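Local structure of transcription antitermination protein NusB (Aquifex aeolicus, 3R2C) at residues A7-F12 with V108-K113; R17-G22 with E81-R86; E60-I65 with W72-L77. The protein probably binds the boxA antiterminator sequence of ribosomal RNA operons and takes part in the transcription antitermination needed to transcribe rRNA genes. All coordinates share one frame; numbering follows the deposited sequence.

Contact 1: residues A7-F12 with V108-K113. With nucleotides of chain E.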
loop_
_atom_site.group_PDB
_atom_site.type_symbol
_atom_site.label_atom_id
_atom_site.label_comp_id
_atom_site.label_asym_id
_atom_site.label_seq_id
_atom_site.Cartn_x
_atom_site.Cartn_y
_atom_site.Cartn_z
ATOM N N ALA A 7 3.906 1.134 -13.799
ATOM C CA ALA A 7 4.846 0.321 -13.012
ATOM C C ALA A 7 4.878 0.782 -11.552
ATOM O O ALA A 7 4.998 -0.034 -10.638
ATOM C CB ALA A 7 6.237 0.397 -13.615
ATOM N N ARG A 8 4.770 2.090 -11.342
ATOM C CA ARG A 8 4.692 2.647 -9.990
ATOM C C ARG A 8 3.406 2.221 -9.279
ATOM O O ARG A 8 3.420 1.944 -8.078
ATOM C CB ARG A 8 4.804 4.173 -10.042
ATOM C CG ARG A 8 6.209 4.615 -10.411
ATOM C CD ARG A 8 6.291 6.105 -10.772
ATOM N NE ARG A 8 7.615 6.419 -11.313
ATOM C CZ ARG A 8 7.837 7.066 -12.454
ATOM N NH1 ARG A 8 6.815 7.534 -13.181
ATOM N NH2 ARG A 8 9.082 7.269 -12.860
ATOM N N ASP A 9 2.297 2.155 -10.009
ATOM C CA ASP A 9 1.069 1.631 -9.416
ATOM C C ASP A 9 1.241 0.160 -8.984
ATOM O O ASP A 9 0.857 -0.229 -7.874
ATOM C CB ASP A 9 -0.110 1.764 -10.382
ATOM C CG ASP A 9 -1.378 1.091 -9.845
ATOM O OD1 ASP A 9 -2.046 1.686 -8.972
ATOM O OD2 ASP A 9 -1.701 -0.040 -10.275
ATOM N N THR A 10 1.833 -0.657 -9.848
ATOM C CA THR A 10 2.096 -2.055 -9.492
ATOM C C THR A 10 2.951 -2.153 -8.236
ATOM O O THR A 10 2.629 -2.901 -7.309
ATOM C CB THR A 10 2.804 -2.785 -10.646
ATOM O OG1 THR A 10 1.934 -2.799 -11.785
ATOM C CG2 THR A 10 3.166 -4.210 -10.253
ATOM N N ALA A 11 4.047 -1.400 -8.211
ATOM C CA ALA A 11 4.988 -1.454 -7.105
ATOM C C ALA A 11 4.320 -0.974 -5.813
ATOM O O ALA A 11 4.505 -1.579 -4.748
ATOM C CB ALA A 11 6.220 -0.600 -7.413
ATOM N N PHE A 12 3.538 0.105 -5.905
ATOM C CA PHE A 12 2.802 0.587 -4.733
ATOM C C PHE A 12 1.862 -0.494 -4.171
ATOM O O PHE A 12 1.816 -0.725 -2.952
ATOM C CB PHE A 12 1.977 1.835 -5.053
ATOM C CG PHE A 12 0.946 2.130 -4.004
ATOM C CD1 PHE A 12 1.299 2.808 -2.851
ATOM C CD2 PHE A 12 -0.373 1.704 -4.163
ATOM C CE1 PHE A 12 0.351 3.060 -1.855
ATOM C CE2 PHE A 12 -1.319 1.950 -3.185
ATOM C CZ PHE A 12 -0.951 2.628 -2.020
ATOM N N VAL A 108 1.922 11.170 -5.878
ATOM C CA VAL A 108 0.815 11.940 -5.333
ATOM C C VAL A 108 -0.519 11.563 -6.013
ATOM O O VAL A 108 -1.559 11.519 -5.354
ATOM C CB VAL A 108 1.123 13.473 -5.419
ATOM C CG1 VAL A 108 -0.074 14.321 -4.983
ATOM C CG2 VAL A 108 2.354 13.803 -4.560
ATOM N N ASP A 109 -0.493 11.261 -7.312
ATOM C CA ASP A 109 -1.693 10.751 -7.991
ATOM C C ASP A 109 -2.199 9.481 -7.304
ATOM O O ASP A 109 -3.408 9.307 -7.119
ATOM C CB ASP A 109 -1.427 10.396 -9.460
ATOM C CG ASP A 109 -1.657 11.560 -10.418
ATOM O OD1 ASP A 109 -2.026 12.669 -9.983
ATOM O OD2 ASP A 109 -1.489 11.344 -11.636
ATOM N N LEU A 110 -1.281 8.576 -6.965
ATOM C CA LEU A 110 -1.663 7.320 -6.322
ATOM C C LEU A 110 -2.286 7.592 -4.965
ATOM O O LEU A 110 -3.268 6.951 -4.574
ATOM C CB LEU A 110 -0.439 6.422 -6.116
ATOM C CG LEU A 110 0.075 5.700 -7.358
ATOM C CD1 LEU A 110 1.531 5.294 -7.148
ATOM C CD2 LEU A 110 -0.781 4.491 -7.688
ATOM N N VAL A 111 -1.680 8.510 -4.219
ATOM C CA VAL A 111 -2.193 8.819 -2.884
ATOM C C VAL A 111 -3.588 9.439 -2.996
ATOM O O VAL A 111 -4.505 9.112 -2.235
ATOM C CB VAL A 111 -1.243 9.741 -2.115
ATOM C CG1 VAL A 111 -1.880 10.163 -0.784
ATOM C CG2 VAL A 111 0.104 9.022 -1.877
ATOM N N LYS A 112 -3.760 10.309 -3.980
ATOM C CA LYS A 112 -5.044 10.956 -4.174
ATOM C C LYS A 112 -6.096 9.954 -4.639
ATOM O O LYS A 112 -7.276 10.085 -4.328
ATOM C CB LYS A 112 -4.892 12.111 -5.162
ATOM C CG LYS A 112 -4.294 13.341 -4.485
ATOM C CD LYS A 112 -3.791 14.376 -5.476
ATOM C CE LYS A 112 -4.790 14.681 -6.566
ATOM N NZ LYS A 112 -4.318 15.831 -7.392
ATOM N N LYS A 113 -5.661 8.930 -5.358
ATOM C CA LYS A 113 -6.593 7.960 -5.912
ATOM C C LYS A 113 -7.107 6.995 -4.852
ATOM O O LYS A 113 -8.288 6.665 -4.849
ATOM C CB LYS A 113 -5.926 7.165 -7.028
ATOM C CG LYS A 113 -6.780 6.030 -7.596
ATOM C CD LYS A 113 -5.969 5.282 -8.643
ATOM C CE LYS A 113 -6.831 4.402 -9.536
ATOM N NZ LYS A 113 -5.978 3.473 -10.350
ATOM P P C E 5 3.718 21.611 -8.200
ATOM O OP1 C E 5 2.961 22.209 -9.321
ATOM O OP2 C E 5 4.938 22.294 -7.718
ATOM O "O5'" C E 5 2.740 21.331 -6.979
ATOM C "C5'" C E 5 1.602 22.140 -6.760
ATOM C "C4'" C E 5 0.563 21.418 -5.948
ATOM O "O4'" C E 5 0.006 20.316 -6.735
ATOM C "C3'" C E 5 1.064 20.799 -4.631
ATOM O "O3'" C E 5 0.106 21.039 -3.591
ATOM C "C2'" C E 5 1.134 19.304 -4.962
ATOM O "O2'" C E 5 0.996 18.446 -3.852
ATOM C "C1'" C E 5 -0.033 19.157 -5.933
ATOM N N1 C E 5 0.016 17.931 -6.787
ATOM C C2 C E 5 -1.191 17.272 -7.066
ATOM O O2 C E 5 -2.248 17.766 -6.668
ATOM N N3 C E 5 -1.203 16.130 -7.788
ATOM C C4 C E 5 -0.066 15.598 -8.206
ATOM N N4 C E 5 -0.157 14.459 -8.903
ATOM C C5 C E 5 1.187 16.220 -7.929
ATOM C C6 C E 5 1.176 17.361 -7.212
ATOM P P G E 2 2.404 15.823 -21.386
ATOM O OP1 G E 2 1.045 15.926 -21.891
ATOM O OP2 G E 2 3.535 16.252 -22.249
ATOM O "O5'" G E 2 2.502 16.530 -19.967
ATOM C "C5'" G E 2 2.086 17.869 -19.763
ATOM C "C4'" G E 2 1.756 18.108 -18.306
ATOM O "O4'" G E 2 0.559 17.368 -17.947
ATOM C "C3'" G E 2 2.796 17.615 -17.299
ATOM O "O3'" G E 2 3.887 18.503 -17.146
ATOM C "C2'" G E 2 1.976 17.441 -16.028
ATOM O "O2'" G E 2 1.788 18.684 -15.368
ATOM C "C1'" G E 2 0.628 16.970 -16.589
ATOM N N9 G E 2 0.474 15.501 -16.512
ATOM C C8 G E 2 0.821 14.566 -17.451
ATOM N N7 G E 2 0.574 13.346 -17.060
ATOM C C5 G E 2 0.041 13.480 -15.788
ATOM C C6 G E 2 -0.415 12.493 -14.872
ATOM O O6 G E 2 -0.439 11.260 -15.026
ATOM N N1 G E 2 -0.891 13.063 -13.695
ATOM C C2 G E 2 -0.902 14.410 -13.430
ATOM N N2 G E 2 -1.404 14.757 -12.244
ATOM N N3 G E 2 -0.473 15.342 -14.277
ATOM C C4 G E 2 -0.021 14.807 -15.430
ATOM O "O5'" G E 1 4.754 11.180 -23.111
ATOM C "C5'" G E 1 3.336 11.233 -22.998
ATOM C "C4'" G E 1 2.907 12.065 -21.818
ATOM O "O4'" G E 1 3.293 11.387 -20.586
ATOM C "C3'" G E 1 3.539 13.448 -21.729
ATOM O "O3'" G E 1 2.647 14.283 -20.998
ATOM C "C2'" G E 1 4.786 13.156 -20.891
ATOM O "O2'" G E 1 5.387 14.281 -20.283
ATOM C "C1'" G E 1 4.195 12.194 -19.859
ATOM N N9 G E 1 5.156 11.314 -19.197
ATOM C C8 G E 1 6.342 10.736 -19.595
ATOM N N7 G E 1 6.858 9.970 -18.660
ATOM C C5 G E 1 5.958 10.045 -17.604
ATOM C C6 G E 1 5.948 9.453 -16.305
ATOM O O6 G E 1 6.783 8.706 -15.811
ATOM N N1 G E 1 4.825 9.805 -15.559
ATOM C C2 G E 1 3.837 10.643 -16.010
ATOM N N2 G E 1 2.815 10.908 -15.191
ATOM N N3 G E 1 3.842 11.205 -17.201
ATOM C C4 G E 1 4.917 10.867 -17.930
HETATM O O HOH W 1 -3.232 4.021 -10.241
#

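Contact 2: residues R17-G22 with E81-R86. With nucleotides of chain E.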
loop_
_atom_site.group_PDB
_atom_site.type_symbol
_atom_site.label_atom_id
_atom_site.label_comp_id
_atom_site.label_asym_id
_atom_site.label_seq_id
_atom_site.Cartn_x
_atom_site.Cartn_y
_atom_site.Cartn_z
ATOM N N ARG A 17 0.366 -4.258 0.024
ATOM C CA ARG A 17 0.028 -5.615 0.462
ATOM C C ARG A 17 1.049 -6.217 1.410
ATOM O O ARG A 17 0.702 -6.942 2.347
ATOM C CB ARG A 17 -0.104 -6.543 -0.740
ATOM C CG ARG A 17 -1.495 -6.584 -1.269
ATOM C CD ARG A 17 -1.565 -7.298 -2.596
ATOM N NE ARG A 17 -2.660 -6.758 -3.384
ATOM C CZ ARG A 17 -3.222 -7.380 -4.411
ATOM N NH1 ARG A 17 -2.804 -8.582 -4.768
ATOM N NH2 ARG A 17 -4.220 -6.796 -5.050
ATOM N N TRP A 18 2.314 -5.929 1.155
ATOM C CA TRP A 18 3.406 -6.454 1.976
ATOM C C TRP A 18 3.261 -5.895 3.394
ATOM O O TRP A 18 3.379 -6.621 4.385
ATOM C CB TRP A 18 4.726 -6.010 1.354
ATOM C CG TRP A 18 5.961 -6.496 2.034
ATOM C CD1 TRP A 18 6.202 -7.739 2.530
ATOM C CD2 TRP A 18 7.147 -5.733 2.263
ATOM N NE1 TRP A 18 7.468 -7.800 3.052
ATOM C CE2 TRP A 18 8.073 -6.575 2.898
ATOM C CE3 TRP A 18 7.519 -4.418 1.980
ATOM C CZ2 TRP A 18 9.337 -6.147 3.274
ATOM C CZ3 TRP A 18 8.772 -3.988 2.353
ATOM C CH2 TRP A 18 9.672 -4.851 2.983
ATOM N N ASP A 19 2.946 -4.607 3.476
ATOM C CA ASP A 19 2.810 -3.931 4.760
ATOM C C ASP A 19 1.663 -4.578 5.540
ATOM O O ASP A 19 1.759 -4.816 6.746
ATOM C CB ASP A 19 2.543 -2.437 4.534
ATOM C CG ASP A 19 2.977 -1.576 5.714
ATOM O OD1 ASP A 19 3.569 -2.100 6.668
ATOM O OD2 ASP A 19 2.712 -0.367 5.698
ATOM N N LEU A 20 0.586 -4.895 4.831
ATOM C CA LEU A 20 -0.611 -5.446 5.455
ATOM C C LEU A 20 -0.518 -6.928 5.798
ATOM O O LEU A 20 -1.103 -7.373 6.788
ATOM C CB LEU A 20 -1.812 -5.237 4.542
ATOM C CG LEU A 20 -2.304 -3.791 4.560
ATOM C CD1 LEU A 20 -3.192 -3.528 3.366
ATOM C CD2 LEU A 20 -3.015 -3.526 5.863
ATOM N N ARG A 21 0.214 -7.690 4.998
ATOM C CA ARG A 21 0.207 -9.149 5.131
ATOM C C ARG A 21 1.518 -9.731 5.635
ATOM O O ARG A 21 1.522 -10.787 6.255
ATOM C CB ARG A 21 -0.147 -9.792 3.796
ATOM C CG ARG A 21 -1.626 -9.661 3.470
ATOM C CD ARG A 21 -1.919 -9.987 2.035
ATOM N NE ARG A 21 -1.487 -11.334 1.645
ATOM C CZ ARG A 21 -1.603 -11.795 0.401
ATOM N NH1 ARG A 21 -2.143 -11.020 -0.540
ATOM N NH2 ARG A 21 -1.172 -13.013 0.091
ATOM N N GLY A 22 2.629 -9.068 5.336
ATOM C CA GLY A 22 3.933 -9.520 5.797
ATOM C C GLY A 22 4.393 -10.797 5.120
ATOM O O GLY A 22 5.180 -11.557 5.668
ATOM N N GLU A 81 -0.209 6.291 2.662
ATOM C CA GLU A 81 0.842 7.314 2.721
ATOM C C GLU A 81 2.226 6.698 2.967
ATOM O O GLU A 81 3.210 7.082 2.335
ATOM C CB GLU A 81 0.535 8.328 3.824
ATOM C CG GLU A 81 -0.726 9.147 3.577
ATOM C CD GLU A 81 -1.981 8.527 4.179
ATOM O OE1 GLU A 81 -2.168 7.292 4.117
ATOM O OE2 GLU A 81 -2.801 9.295 4.719
ATOM N N ARG A 82 2.304 5.731 3.871
ATOM C CA ARG A 82 3.602 5.176 4.240
ATOM C C ARG A 82 4.203 4.434 3.052
ATOM O O ARG A 82 5.375 4.563 2.764
ATOM C CB ARG A 82 3.496 4.271 5.477
ATOM C CG ARG A 82 4.740 3.426 5.779
ATOM C CD ARG A 82 4.611 2.681 7.140
ATOM N NE ARG A 82 3.379 1.897 7.187
ATOM C CZ ARG A 82 2.285 2.233 7.864
ATOM N NH1 ARG A 82 2.260 3.323 8.627
ATOM N NH2 ARG A 82 1.209 1.457 7.795
ATOM N N ASN A 83 3.393 3.689 2.325
ATOM C CA ASN A 83 3.936 2.929 1.205
ATOM C C ASN A 83 4.162 3.747 -0.066
ATOM O O ASN A 83 5.080 3.461 -0.846
ATOM C CB ASN A 83 3.086 1.679 1.008
ATOM C CG ASN A 83 3.239 0.745 2.184
ATOM O OD1 ASN A 83 4.307 0.203 2.373
ATOM N ND2 ASN A 83 2.211 0.615 3.013
ATOM N N ALA A 84 3.388 4.811 -0.237
ATOM C CA ALA A 84 3.648 5.736 -1.331
ATOM C C ALA A 84 4.959 6.481 -1.073
ATOM O O ALA A 84 5.731 6.729 -2.008
ATOM C CB ALA A 84 2.487 6.719 -1.513
ATOM N N LEU A 85 5.211 6.840 0.189
ATOM C CA LEU A 85 6.470 7.478 0.568
ATOM C C LEU A 85 7.647 6.516 0.413
ATOM O O LEU A 85 8.718 6.912 -0.016
ATOM C CB LEU A 85 6.421 8.026 2.012
ATOM C CG LEU A 85 5.691 9.380 2.133
ATOM C CD1 LEU A 85 5.361 9.725 3.591
ATOM C CD2 LEU A 85 6.506 10.492 1.482
ATOM N N ARG A 86 7.457 5.251 0.756
ATOM C CA ARG A 86 8.554 4.304 0.630
ATOM C C ARG A 86 8.940 4.184 -0.836
ATOM O O ARG A 86 10.120 4.126 -1.186
ATOM C CB ARG A 86 8.155 2.937 1.178
ATOM C CG ARG A 86 8.215 2.841 2.711
ATOM C CD ARG A 86 7.322 1.701 3.239
ATOM N NE ARG A 86 7.674 1.343 4.609
ATOM C CZ ARG A 86 6.973 0.528 5.386
ATOM N NH1 ARG A 86 5.838 -0.017 4.959
ATOM N NH2 ARG A 86 7.412 0.257 6.600
ATOM P P U E 8 0.380 18.550 8.904
ATOM O OP1 U E 8 0.206 20.024 8.791
ATOM O OP2 U E 8 1.010 17.993 10.129
ATOM O "O5'" U E 8 -0.999 17.809 8.619
ATOM C "C5'" U E 8 -1.582 17.844 7.325
ATOM C "C4'" U E 8 -2.743 16.887 7.208
ATOM O "O4'" U E 8 -2.282 15.597 6.697
ATOM C "C3'" U E 8 -3.486 16.580 8.520
ATOM O "O3'" U E 8 -4.888 16.522 8.269
ATOM C "C2'" U E 8 -2.989 15.182 8.867
ATOM O "O2'" U E 8 -3.854 14.436 9.694
ATOM C "C1'" U E 8 -2.883 14.586 7.474
ATOM N N1 U E 8 -2.101 13.330 7.389
ATOM C C2 U E 8 -2.576 12.435 6.442
ATOM O O2 U E 8 -3.507 12.682 5.688
ATOM N N3 U E 8 -1.893 11.250 6.388
ATOM C C4 U E 8 -0.828 10.865 7.178
ATOM O O4 U E 8 -0.334 9.755 6.994
ATOM C C5 U E 8 -0.411 11.829 8.156
ATOM C C6 U E 8 -1.061 12.998 8.236
HETATM O O HOH W 2 5.316 -0.884 8.357
#

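Contact 3: residues E60-I65 with W72-L77. With nucleotides of chain E.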
loop_
_atom_site.group_PDB
_atom_site.type_symbol
_atom_site.label_atom_id
_atom_site.label_comp_id
_atom_site.label_asym_id
_atom_site.label_seq_id
_atom_site.Cartn_x
_atom_site.Cartn_y
_atom_site.Cartn_z
ATOM N N GLU A 60 16.519 1.589 5.824
ATOM C CA GLU A 60 17.083 2.917 5.603
ATOM C C GLU A 60 16.000 3.863 5.070
ATOM O O GLU A 60 15.958 5.036 5.413
ATOM C CB GLU A 60 18.254 2.867 4.620
ATOM C CG GLU A 60 18.960 4.198 4.473
ATOM C CD GLU A 60 20.232 4.118 3.637
ATOM O OE1 GLU A 60 20.575 3.019 3.139
ATOM O OE2 GLU A 60 20.886 5.173 3.482
ATOM N N ILE A 61 15.116 3.352 4.230
ATOM C CA ILE A 61 14.036 4.182 3.678
ATOM C C ILE A 61 13.132 4.697 4.816
ATOM O O ILE A 61 12.801 5.874 4.886
ATOM C CB ILE A 61 13.224 3.384 2.632
ATOM C CG1 ILE A 61 14.058 3.246 1.347
ATOM C CG2 ILE A 61 11.880 4.060 2.348
ATOM C CD1 ILE A 61 13.499 2.260 0.332
ATOM N N ASP A 62 12.772 3.810 5.733
ATOM C CA ASP A 62 11.915 4.186 6.852
ATOM C C ASP A 62 12.606 5.227 7.751
ATOM O O ASP A 62 11.972 6.138 8.266
ATOM C CB ASP A 62 11.527 2.930 7.657
ATOM C CG ASP A 62 10.432 2.097 6.955
ATOM O OD1 ASP A 62 10.021 2.465 5.827
ATOM O OD2 ASP A 62 9.980 1.073 7.521
ATOM N N SER A 63 13.907 5.072 7.945
ATOM C CA SER A 63 14.678 6.035 8.733
ATOM C C SER A 63 14.721 7.407 8.054
ATOM O O SER A 63 14.583 8.451 8.701
ATOM C CB SER A 63 16.099 5.508 8.930
ATOM O OG SER A 63 16.908 6.466 9.574
ATOM N N ILE A 64 14.937 7.412 6.745
ATOM C CA ILE A 64 14.971 8.669 6.000
ATOM C C ILE A 64 13.628 9.388 6.119
ATOM O O ILE A 64 13.568 10.590 6.337
ATOM C CB ILE A 64 15.289 8.422 4.526
ATOM C CG1 ILE A 64 16.773 8.058 4.387
ATOM C CG2 ILE A 64 14.922 9.651 3.690
ATOM C CD1 ILE A 64 17.118 7.404 3.082
ATOM N N ILE A 65 12.546 8.637 5.989
ATOM C CA ILE A 65 11.213 9.202 6.129
ATOM C C ILE A 65 11.016 9.754 7.546
ATOM O O ILE A 65 10.564 10.880 7.718
ATOM C CB ILE A 65 10.138 8.139 5.794
ATOM C CG1 ILE A 65 10.156 7.834 4.280
ATOM C CG2 ILE A 65 8.753 8.596 6.240
ATOM C CD1 ILE A 65 9.392 6.543 3.919
ATOM N N TRP A 72 7.326 11.921 14.918
ATOM C CA TRP A 72 6.369 10.827 14.825
ATOM C C TRP A 72 7.077 9.527 14.398
ATOM O O TRP A 72 8.092 9.552 13.694
ATOM C CB TRP A 72 5.180 11.217 13.933
ATOM C CG TRP A 72 4.492 12.516 14.394
ATOM C CD1 TRP A 72 4.905 13.794 14.134
ATOM C CD2 TRP A 72 3.288 12.647 15.181
ATOM N NE1 TRP A 72 4.047 14.703 14.703
ATOM C CE2 TRP A 72 3.047 14.027 15.351
ATOM C CE3 TRP A 72 2.398 11.734 15.758
ATOM C CZ2 TRP A 72 1.952 14.518 16.072
ATOM C CZ3 TRP A 72 1.307 12.225 16.477
ATOM C CH2 TRP A 72 1.097 13.604 16.624
ATOM N N SER A 73 6.540 8.397 14.839
ATOM C CA SER A 73 7.013 7.114 14.353
ATOM C C SER A 73 6.285 6.836 13.017
ATOM O O SER A 73 5.186 7.363 12.762
ATOM C CB SER A 73 6.814 5.992 15.396
ATOM O OG SER A 73 5.513 5.981 15.961
ATOM N N ILE A 74 6.914 6.056 12.141
ATOM C CA ILE A 74 6.359 5.856 10.803
ATOM C C ILE A 74 5.068 5.028 10.848
ATOM O O ILE A 74 4.261 5.078 9.923
ATOM C CB ILE A 74 7.391 5.206 9.859
ATOM C CG1 ILE A 74 7.038 5.503 8.393
ATOM C CG2 ILE A 74 7.487 3.709 10.131
ATOM C CD1 ILE A 74 8.083 5.004 7.387
ATOM N N ASP A 75 4.845 4.296 11.937
ATOM C CA ASP A 75 3.577 3.582 12.090
ATOM C C ASP A 75 2.364 4.524 12.236
ATOM O O ASP A 75 1.224 4.080 12.133
ATOM C CB ASP A 75 3.639 2.567 13.239
ATOM C CG ASP A 75 4.027 3.196 14.584
ATOM O OD1 ASP A 75 3.798 4.405 14.808
ATOM O OD2 ASP A 75 4.545 2.445 15.435
ATOM N N ARG A 76 2.606 5.817 12.451
ATOM C CA ARG A 76 1.521 6.814 12.508
ATOM C C ARG A 76 0.853 7.046 11.164
ATOM O O ARG A 76 -0.332 7.372 11.095
ATOM C CB ARG A 76 2.054 8.169 12.959
ATOM C CG ARG A 76 2.442 8.248 14.391
ATOM C CD ARG A 76 1.294 8.765 15.228
ATOM N NE ARG A 76 1.598 8.659 16.653
ATOM C CZ ARG A 76 0.730 8.925 17.617
ATOM N NH1 ARG A 76 -0.497 9.324 17.311
ATOM N NH2 ARG A 76 1.086 8.782 18.888
ATOM N N LEU A 77 1.626 6.930 10.091
ATOM C CA LEU A 77 1.098 7.205 8.754
ATOM C C LEU A 77 0.019 6.215 8.356
ATOM O O LEU A 77 0.008 5.082 8.816
ATOM C CB LEU A 77 2.238 7.156 7.738
ATOM C CG LEU A 77 3.441 8.054 8.056
ATOM C CD1 LEU A 77 4.301 8.227 6.800
ATOM C CD2 LEU A 77 2.992 9.396 8.579
ATOM P P U E 8 0.380 18.550 8.904
ATOM O OP1 U E 8 0.206 20.024 8.791
ATOM O OP2 U E 8 1.010 17.993 10.129
ATOM O "O5'" U E 8 -0.999 17.809 8.619
ATOM C "C5'" U E 8 -1.582 17.844 7.325
ATOM C "C4'" U E 8 -2.743 16.887 7.208
ATOM O "O4'" U E 8 -2.282 15.597 6.697
ATOM C "C3'" U E 8 -3.486 16.580 8.520
ATOM O "O3'" U E 8 -4.888 16.522 8.269
ATOM C "C2'" U E 8 -2.989 15.182 8.867
ATOM O "O2'" U E 8 -3.854 14.436 9.694
ATOM C "C1'" U E 8 -2.883 14.586 7.474
ATOM N N1 U E 8 -2.101 13.330 7.389
ATOM C C2 U E 8 -2.576 12.435 6.442
ATOM O O2 U E 8 -3.507 12.682 5.688
ATOM N N3 U E 8 -1.893 11.250 6.388
ATOM C C4 U E 8 -0.828 10.865 7.178
ATOM O O4 U E 8 -0.334 9.755 6.994
ATOM C C5 U E 8 -0.411 11.829 8.156
ATOM C C6 U E 8 -1.061 12.998 8.236
#

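Contact 1: residues A7-F12 with V108-K113
Leu110 turns its CG opposite its own carbonyl carbon (chi1 -77°), and its branched end thereby reaches Asp9 and Phe12, while Asp9 swings CG away from its backbone N (chi1 174°) and lays its carboxylate beside the leucine. This is helix-helix packing in the all-helical NusB fold: segments 7-12 and 108-113, on helices 3-21 and 100-114, cross at -56°, their axes 10.8 Å apart. The two Leu110 methyls divide the work. CD2 lies 3.3 Å from Asp9 OD1, and CD1 reaches Phe12 CB at 4.1 Å, approaching the ring obliquely. No direct hydrogen bond joins the segments. One water bridges them instead, donating to Asp9 OD1 at 2.9 Å and accepting from Lys113 NZ at 2.8 Å; the two charges meet through solvent. The strongest partner of Asp9 is Lys36, in a salt bridge to OD2; the OH of Tyr114 also bonds OD1.

Polar side chains of both helices contact RNA. Arg8 runs out extended from CG to NE, and its NH1 meets O6 of G1 of chain E at the edge of the guanidinium, at 2.9 Å; in salt bridges, Asp106 shares NH1 with the base, while Glu91 takes NE and Glu99 NH2. Lys112 NZ donates to N3 and O2 of C5 of chain E, and Val108 CG1 packs against the same base. Asp109 reads two bases: OD1 accepts from N4 of C5 of chain E at 2.8 Å and from N2 of G2 of chain E, while OD2 receives N1 of that G2 at 2.7 Å.

Contact 2: residues R17-G22 with E81-R86
The Arg82 guanidinium presents its edge to Asp19, with OD2 nearly in its plane, and the carboxylate plane stands 81° from it; Tyr79 makes a cation-pi contact with the same guanidinium. The Arg86 guanidinium carries Arg82 CD on one face, 3.5 Å above the plane and toward the rim, and has Asn83 OD1 at its edge. Helices 3-21 and 79-94 of the NusB helical bundle are joined here by a salt-bridge network gathered on one oxygen. Arg82 grips Asp19 OD2 side-on, through NE at 2.8 Å on the syn lone pair and NH2 at 3.2 Å from above the carboxylate plane. Asn83 ND2 comes to the same OD2 from the anti side at 2.9 Å, and Arg86 NH1 completes a salt bridge with it at 3.2 Å. Arg86 NH1 also donates to Asn83 OD1 at 3.0 Å, helping fix that amide. A water links Asp19 OD1 to Arg86 NH2. With an alanine at Asp19, Arg82 would probably lose its carboxylate partner, Arg86 would be left to Asp62, and the Asn83 amide would lose one of its holds.

Arg86 NH2 has a further salt bridge to Asp62, and Arg82 NH1 reaches the carbonyls of Ile74 and Leu77. On the same helix, Glu81 OE2 accepts from N3 of U8 of chain E. Two arginines around a single carboxylate would be expected to hold Asp19 ionised.

Contact 3: residues E60-I65 with W72-L77
A single 3-10 turn, residues 74-76, sits in the connection between helices 58-66 and 79-94 of the NusB helical fold, and it rests on the first of these helices through Ile74. Ile74 places CG1 opposite its backbone N (chi1 -158°), which sends the CD1 methyl across to Asp62 and Ile65, one turn apart on the helix. With CD1 at the end of an extended branch, a single methyl makes most of the contact. It meets Ile65 CG2 at 3.8 Å and Ile65 CD1 at 4.0 Å, the two isoleucine side chains crossing at about a right angle. On its other neighbour it lies 3.6 Å from Asp62 OD1, a van der Waals approach rather than a bond. The strongest polar partner of the carboxylate is Arg86, on helix 79-94, in a salt bridge to OD2. No hydrogen bond joins the two segments themselves; the contact is van der Waals, methyl against methyls and carboxylate.

The turn is held in shape from within. Arg76 N bonds Ser73 O at 3.0 Å, and Leu77 N bonds Ile74 O at 3.2 Å. Ser73 OG donates to Asp75 OD1 at 2.6 Å, meeting the carboxylate from above its plane, 36° out of it, which ties the two polar side chains before and within the turn. Ile74 N donates to Glu66 OE2, anchoring the start of the turn to the end of helix 58-66. Ile65 in turn packs on Leu85 and on Ile130 of helix 117-137, and Leu77, which is buried, packs on Leu85 and Phe122. Leu77 also borders the RNA: its CA lies 3.4 Å from O4 of U8 of chain E.

How the contacts relate
From the N terminus, helix 3-21 supplies the first segments of contacts 1 and 2. Contact 3 closes the shortest loop, from helix 58-66 to the turn just after it; contact 2 encloses that loop by returning from 17-22 to helix 79-94, and contact 1 encloses both by returning from 7-12 to helix 100-114. The loops are therefore fully nested, and none cross. Contacts 1 and 2 meet where Val111 and Phe12 pack on Ala84, while Arg86 and Arg82 join contact 2 to contact 3. Contacts 1 and 3 do not touch, their nearest atoms being about 10 Å apart, and lie on opposite sides of the chain's centre, with helix 79-94 linking them.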